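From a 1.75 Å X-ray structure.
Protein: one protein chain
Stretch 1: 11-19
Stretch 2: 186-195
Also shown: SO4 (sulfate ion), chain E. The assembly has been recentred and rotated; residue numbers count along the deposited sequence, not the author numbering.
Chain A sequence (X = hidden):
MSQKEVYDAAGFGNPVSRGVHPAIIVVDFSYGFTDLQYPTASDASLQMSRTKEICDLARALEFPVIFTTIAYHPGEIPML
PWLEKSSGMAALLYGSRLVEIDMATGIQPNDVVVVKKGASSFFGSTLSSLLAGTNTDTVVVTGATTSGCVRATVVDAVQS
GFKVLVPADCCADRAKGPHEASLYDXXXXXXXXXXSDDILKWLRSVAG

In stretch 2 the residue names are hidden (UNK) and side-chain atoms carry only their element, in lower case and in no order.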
ATOM      1  N   GLY A  11      -2.600 -22.864  17.115  1.00 20.41           N
ATOM      2  CA  GLY A  11      -1.276 -22.714  16.518  1.00 20.70           C
ATOM      3  C   GLY A  11      -0.624 -21.361  16.746  1.00 20.66           C
ATOM      4  O   GLY A  11       0.278 -20.972  16.001  1.00 21.24           O
ATOM      5  N   PHE A  12      -1.062 -20.652  17.786  1.00 19.96           N
ATOM      6  CA  PHE A  12      -0.489 -19.343  18.131  1.00 21.02           C
ATOM      7  C   PHE A  12       0.685 -19.456  19.103  1.00 21.62           C
ATOM      8  O   PHE A  12       0.905 -20.506  19.706  1.00 21.84           O
ATOM      9  CB  PHE A  12      -1.561 -18.437  18.746  1.00 20.57           C
ATOM     10  CG  PHE A  12      -2.625 -17.989  17.779  1.00 20.66           C
ATOM     11  CD1 PHE A  12      -2.306 -17.193  16.676  1.00 20.78           C
ATOM     12  CD2 PHE A  12      -3.955 -18.328  17.995  1.00 20.79           C
ATOM     13  CE1 PHE A  12      -3.298 -16.766  15.798  1.00 20.87           C
ATOM     14  CE2 PHE A  12      -4.952 -17.903  17.123  1.00 21.36           C
ATOM     15  CZ  PHE A  12      -4.622 -17.121  16.022  1.00 20.94           C
ATOM     16  N   GLY A  13       1.432 -18.364  19.249  1.00 21.32           N
ATOM     17  CA  GLY A  13       2.445 -18.247  20.295  1.00 22.23           C
ATOM     18  C   GLY A  13       3.785 -18.905  20.031  1.00 22.39           C
ATOM     19  O   GLY A  13       4.592 -19.028  20.949  1.00 22.99           O
ATOM     20  N   ASN A  14       4.025 -19.329  18.792  1.00 22.22           N
ATOM     21  CA  ASN A  14       5.326 -19.890  18.396  1.00 23.41           C
ATOM     22  C   ASN A  14       6.441 -18.847  18.464  1.00 23.80           C
ATOM     23  O   ASN A  14       6.183 -17.663  18.260  1.00 23.44           O
ATOM     24  CB  ASN A  14       5.268 -20.451  16.978  1.00 23.30           C
ATOM     25  CG  ASN A  14       4.210 -21.516  16.816  1.00 24.24           C
ATOM     26  OD1 ASN A  14       4.400 -22.658  17.222  1.00 25.88           O
ATOM     27  ND2 ASN A  14       3.093 -21.149  16.207  1.00 24.47           N
ATOM     28  N   PRO A  15       7.683 -19.283  18.746  1.00 25.03           N
ATOM     29  CA  PRO A  15       8.789 -18.322  18.811  1.00 24.81           C
ATOM     30  C   PRO A  15       9.231 -17.870  17.423  1.00 24.96           C
ATOM     31  O   PRO A  15       9.038 -18.594  16.445  1.00 24.79           O
ATOM     32  CB  PRO A  15       9.906 -19.119  19.491  1.00 25.44           C
ATOM     33  CG  PRO A  15       9.611 -20.542  19.160  1.00 25.41           C
ATOM     34  CD  PRO A  15       8.114 -20.651  19.103  1.00 25.24           C
ATOM     35  N   VAL A  16       9.819 -16.683  17.327  1.00 25.50           N
ATOM     36  CA  VAL A  16      10.375 -16.272  16.035  1.00 25.46           C
ATOM     37  C   VAL A  16      11.851 -16.642  15.925  1.00 25.50           C
ATOM     38  O   VAL A  16      12.648 -16.386  16.838  1.00 25.08           O
ATOM     39  CB  VAL A  16      10.028 -14.809  15.594  1.00 26.93           C
ATOM     40  CG1 VAL A  16       9.164 -14.067  16.605  1.00 25.82           C
ATOM     41  CG2 VAL A  16      11.258 -14.007  15.165  1.00 25.69           C
ATOM     42  N   SER A  17      12.193 -17.287  14.818  1.00 25.87           N
ATOM     43  CA  SER A  17      13.578 -17.589  14.517  1.00 26.27           C
ATOM     44  C   SER A  17      14.182 -16.319  13.951  1.00 26.02           C
ATOM     45  O   SER A  17      13.887 -15.935  12.820  1.00 26.24           O
ATOM     46  CB  SER A  17      13.681 -18.738  13.519  1.00 27.65           C
ATOM     47  OG  SER A  17      15.034 -19.010  13.216  1.00 29.47           O
ATOM     48  N   ARG A  18      15.015 -15.663  14.750  1.00 25.39           N
ATOM     49  CA  ARG A  18      15.528 -14.335  14.404  1.00 24.80           C
ATOM     50  C   ARG A  18      16.482 -14.359  13.212  1.00 24.84           C
ATOM     51  O   ARG A  18      17.257 -15.301  13.041  1.00 24.89           O
ATOM     52  CB  ARG A  18      16.189 -13.692  15.616  1.00 24.85           C
ATOM     53  CG  ARG A  18      15.231 -13.529  16.783  1.00 24.44           C
ATOM     54  CD  ARG A  18      15.940 -13.084  18.047  1.00 24.91           C
ATOM     55  NE  ARG A  18      15.034 -13.088  19.189  1.00 25.81           N
ATOM     56  CZ  ARG A  18      15.325 -12.568  20.378  1.00 25.79           C
ATOM     57  NH1 ARG A  18      16.506 -11.993  20.583  1.00 25.70           N
ATOM     58  NH2 ARG A  18      14.441 -12.621  21.366  1.00 26.89           N
ATOM     59  N   GLY A  19      16.405 -13.317  12.388  1.00 24.97           N
ATOM     60  CA  GLY A  19      17.276 -13.181  11.226  1.00 25.03           C
ATOM     61  C   GLY A  19      18.613 -12.558  11.579  1.00 25.51           C
ATOM     62  O   GLY A  19      18.980 -12.457  12.751  1.00 26.87           O
ATOM     63  N   UNK A 186       0.147  -9.530  20.511  1.00 18.50           N
ATOM     64  CA  UNK A 186       1.409  -9.571  19.776  1.00 18.46           C
ATOM     65  C   UNK A 186       2.132 -10.906  20.005  1.00 18.66           C
ATOM     66  O   UNK A 186       2.455 -11.603  19.046  1.00 19.13           O
ATOM     67  c   UNK A 186       2.316  -8.361  20.105  1.00 18.57           C
ATOM     68  c   UNK A 186       3.717  -8.567  19.541  1.00 18.12           C
ATOM     69  c   UNK A 186       2.229  -5.798  20.172  1.00 19.34           C
ATOM     70  c   UNK A 186       1.695  -7.076  19.540  1.00 18.87           C
ATOM     71  N   UNK A 187       2.343 -11.271  21.269  1.00 19.23           N
ATOM     72  CA  UNK A 187       3.012 -12.535  21.617  1.00 19.88           C
ATOM     73  C   UNK A 187       2.328 -13.758  20.987  1.00 20.14           C
ATOM     74  O   UNK A 187       2.995 -14.692  20.536  1.00 19.37           O
ATOM     75  c   UNK A 187       3.809 -13.968  23.620  1.00 22.71           C
ATOM     76  o   UNK A 187       5.971 -13.180  22.930  1.00 24.28           O
ATOM     77  n   UNK A 187       5.589 -15.393  22.788  1.00 25.94           N
ATOM     78  c   UNK A 187       3.116 -12.689  23.142  1.00 21.23           C
ATOM     79  c   UNK A 187       5.218 -14.143  23.076  1.00 23.63           C
ATOM     80  N   UNK A 188       0.999 -13.732  20.937  1.00 19.79           N
ATOM     81  CA  UNK A 188       0.252 -14.843  20.365  1.00 19.62           C
ATOM     82  C   UNK A 188       0.328 -14.885  18.840  1.00 19.13           C
ATOM     83  O   UNK A 188       0.540 -15.956  18.261  1.00 19.41           O
ATOM     84  c   UNK A 188      -1.213 -14.809  20.825  1.00 20.34           C
ATOM     85  o   UNK A 188      -0.104 -16.468  23.795  1.00 25.46           O
ATOM     86  c   UNK A 188      -1.402 -15.096  22.314  1.00 21.74           C
ATOM     87  n   UNK A 188      -0.908 -17.444  21.941  1.00 21.52           N
ATOM     88  c   UNK A 188      -0.754 -16.403  22.749  1.00 22.74           C
ATOM     89  N   UNK A 189       0.190 -13.724  18.199  1.00 18.44           N
ATOM     90  CA  UNK A 189      -0.108 -13.686  16.759  1.00 18.78           C
ATOM     91  C   UNK A 189       0.923 -13.028  15.851  1.00 18.48           C
ATOM     92  O   UNK A 189       0.982 -13.346  14.658  1.00 18.72           O
ATOM     93  c   UNK A 189      -1.463 -13.010  16.514  1.00 19.17           C
ATOM     94  n   UNK A 189      -6.395 -12.908  17.359  1.00 18.67           N
ATOM     95  c   UNK A 189      -2.622 -13.629  17.281  1.00 19.31           C
ATOM     96  c   UNK A 189      -5.103 -13.578  17.681  1.00 18.88           C
ATOM     97  c   UNK A 189      -3.952 -13.028  16.846  1.00 19.04           C
ATOM     98  N   UNK A 190       1.716 -12.105  16.387  1.00 18.36           N
ATOM     99  CA  UNK A 190       2.461 -11.178  15.519  1.00 18.30           C
ATOM    100  C   UNK A 190       3.970 -11.114  15.704  1.00 18.94           C
ATOM    101  O   UNK A 190       4.697 -10.931  14.735  1.00 19.56           O
ATOM    102  c   UNK A 190      -1.547 -10.171  13.925  1.00 18.05           C
ATOM    103  c   UNK A 190       1.864  -9.766  15.596  1.00 18.03           C
ATOM    104  c   UNK A 190       0.372  -9.728  15.345  1.00 18.07           C
ATOM    105  o   UNK A 190      -3.751  -9.652  14.712  1.00 18.31           O
ATOM    106  c   UNK A 190      -0.173 -10.196  14.144  1.00 18.05           C
ATOM    107  c   UNK A 190      -0.497  -9.247  16.322  1.00 17.73           C
ATOM    108  c   UNK A 190      -2.385  -9.678  14.914  1.00 18.01           C
ATOM    109  c   UNK A 190      -1.866  -9.219  16.109  1.00 17.77           C
ATOM    110  N   UNK A 191       4.451 -11.246  16.934  1.00 18.90           N
ATOM    111  CA  UNK A 191       5.887 -11.136  17.169  1.00 19.58           C
ATOM    112  C   UNK A 191       6.274 -11.703  18.515  1.00 20.48           C
ATOM    113  O   UNK A 191       5.423 -12.208  19.238  1.00 19.72           O
ATOM    114  N   UNK A 192       7.564 -11.640  18.838  1.00 21.09           N
ATOM    115  CA  UNK A 192       8.030 -12.048  20.160  1.00 22.13           C
ATOM    116  C   UNK A 192       8.181 -10.857  21.097  1.00 22.06           C
ATOM    117  O   UNK A 192       8.958  -9.933  20.826  1.00 21.47           O
ATOM    118  c   UNK A 192       9.342 -12.841  20.062  1.00 24.23           C
ATOM    119  o   UNK A 192       7.944 -14.784  19.942  1.00 26.79           O
ATOM    120  c   UNK A 192       9.114 -14.344  19.899  1.00 26.28           C
ATOM    121  o   UNK A 192      10.106 -15.091  19.730  1.00 26.59           O
ATOM    122  N   UNK A 193       7.430 -10.893  22.197  1.00 21.60           N
ATOM    123  CA  UNK A 193       7.546  -9.914  23.269  1.00 22.51           C
ATOM    124  C   UNK A 193       8.689 -10.343  24.182  1.00 23.32           C
ATOM    125  O   UNK A 193       8.737 -11.485  24.652  1.00 23.49           O
ATOM    126  c   UNK A 193       6.370  -8.745  25.190  1.00 22.68           C
ATOM    127  c   UNK A 193       6.227  -9.765  24.066  1.00 22.22           C
ATOM    128  c   UNK A 193       5.087  -9.374  23.138  1.00 22.01           C
ATOM    129  N   UNK A 194       9.588  -9.414  24.445  1.00 24.16           N
ATOM    130  CA  UNK A 194      10.800  -9.686  25.194  1.00 25.38           C
ATOM    131  C   UNK A 194      11.204  -8.419  25.943  1.00 25.95           C
ATOM    132  O   UNK A 194      10.341  -7.659  26.309  1.00 25.17           O
ATOM    133  c   UNK A 194      12.297  -9.317  23.193  1.00 25.88           C
ATOM    134  c   UNK A 194      11.911 -10.273  24.306  1.00 26.23           C
ATOM    135  o   UNK A 194      13.048 -10.608  25.107  1.00 25.75           O
ATOM    136  N   UNK A 195      12.481  -8.258  26.268  1.00 26.37           N
ATOM    137  CA  UNK A 195      12.943  -7.032  26.932  1.00 26.93           C
ATOM    138  C   UNK A 195      14.241  -6.496  26.326  1.00 25.64           C
ATOM    139  O   UNK A 195      14.885  -7.179  25.526  1.00 24.68           O
ATOM    140  c   UNK A 195      13.044  -7.205  28.465  1.00 28.28           C
ATOM    141  o   UNK A 195      14.953  -8.640  28.105  1.00 30.25           O
ATOM    142  c   UNK A 195      14.065  -8.254  28.894  1.00 29.65           C
ATOM    143  o   UNK A 195      13.993  -8.684  30.064  1.00 32.79           O
TER
HETATM  144  S   SO4 E 301      -7.533 -14.074  13.659  1.00 18.81           S
HETATM  145  O1  SO4 E 301      -8.583 -13.036  13.602  1.00 19.28           O
HETATM  146  O2  SO4 E 301      -6.433 -13.631  14.535  1.00 20.02           O
HETATM  147  O3  SO4 E 301      -8.107 -15.332  14.195  1.00 19.65           O
HETATM  148  O4  SO4 E 301      -7.042 -14.344  12.291  1.00 19.41           O
HETATM  149  O   HOH W   1      -0.376 -19.987  22.293  1.00 30.41           O
HETATM  150  O   HOH W   2       4.212 -17.842  23.436  1.00 28.92           O
HETATM  151  O   HOH W   3      12.777 -14.772  18.967  1.00 26.70           O
HETATM  152  O   HOH W   4      12.085 -14.117  22.248  1.00 33.13           O

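Position 186 carries four carbons, forked at the first, with one arm two carbons long; it touches nothing of stretch 1. This is Ile-186, whose O accepts the backbone bond from N of position 190 (2.8 Å) as the helix ends.

Position 187 has three carbons, the third bearing one oxygen and one nitrogen, the pattern of a glutamine. In Gln-187 the amide end approaches stretch 1, where a water accepts from NE2 and donates to O of Gly-13. OE1 turns back to accept from N of position 193 (2.8 Å), so the side chain braces its own stretch.

Position 188 repeats this pattern, three carbons ending in one oxygen and one nitrogen, and packs against Phe-12 and Gly-13; it is Gln-188. Its NE2 lies 3.4 Å from CB of Phe-12 and gives a hydrogen to a water that in turn donates a weak hydrogen bond to O of Phe-12. A CB on Gly-13 would sit 3.1 Å from this NE2, a tight fit.

At position 189 four carbons run in a row to a nitrogen, packed against the ring of Phe-12; this is Lys-189. Its CG is 3.5 Å from CE1 of Phe-12 and its CE lies over one face of that ring, while NZ donates to O2 of the sulfate (2.9 Å).

Position 190 bears one carbon, then a six-carbon ring with an oxygen: Tyr-190, without contact to stretch 1. Position 191 has no side-chain atoms and is Gly-191; its C is 4.2 Å from CG1 of Val-16.

Position 192 shows two carbons, the second carrying two oxygens, directed toward stretch 1. The carboxylate of Asp-192 accepts from the backbone: N of Val-16 donates to OD2 over 2.9 Å in a nearly straight bond. A water donating to OD2 and to O of Val-16 accepts from NE of Arg-18.

Position 193 holds one carbon bearing two more, Val-193, out of reach of stretch 1. Position 194 has one carbon bearing an oxygen and a carbon, near the guanidinium of Arg-18; it is Thr-194, with CG2 4.3 Å from NH2 of Arg-18. Position 195, two carbons with two oxygens on the second, is Asp-195, which caps a helix just beyond the stretch.

Two direct hydrogen bonds anchor the contact. Near the helix end, N of Gly-13 donates to O of Gln-188 (2.8 Å), with Phe-12 packed alongside against Lys-189; farther along, Asp-192 holds the backbone of Val-16. Stretch 1 has no regular secondary structure, and bridging waters supplement these two bonds.

Stretch 2 186-195: IQQKYGDVTD
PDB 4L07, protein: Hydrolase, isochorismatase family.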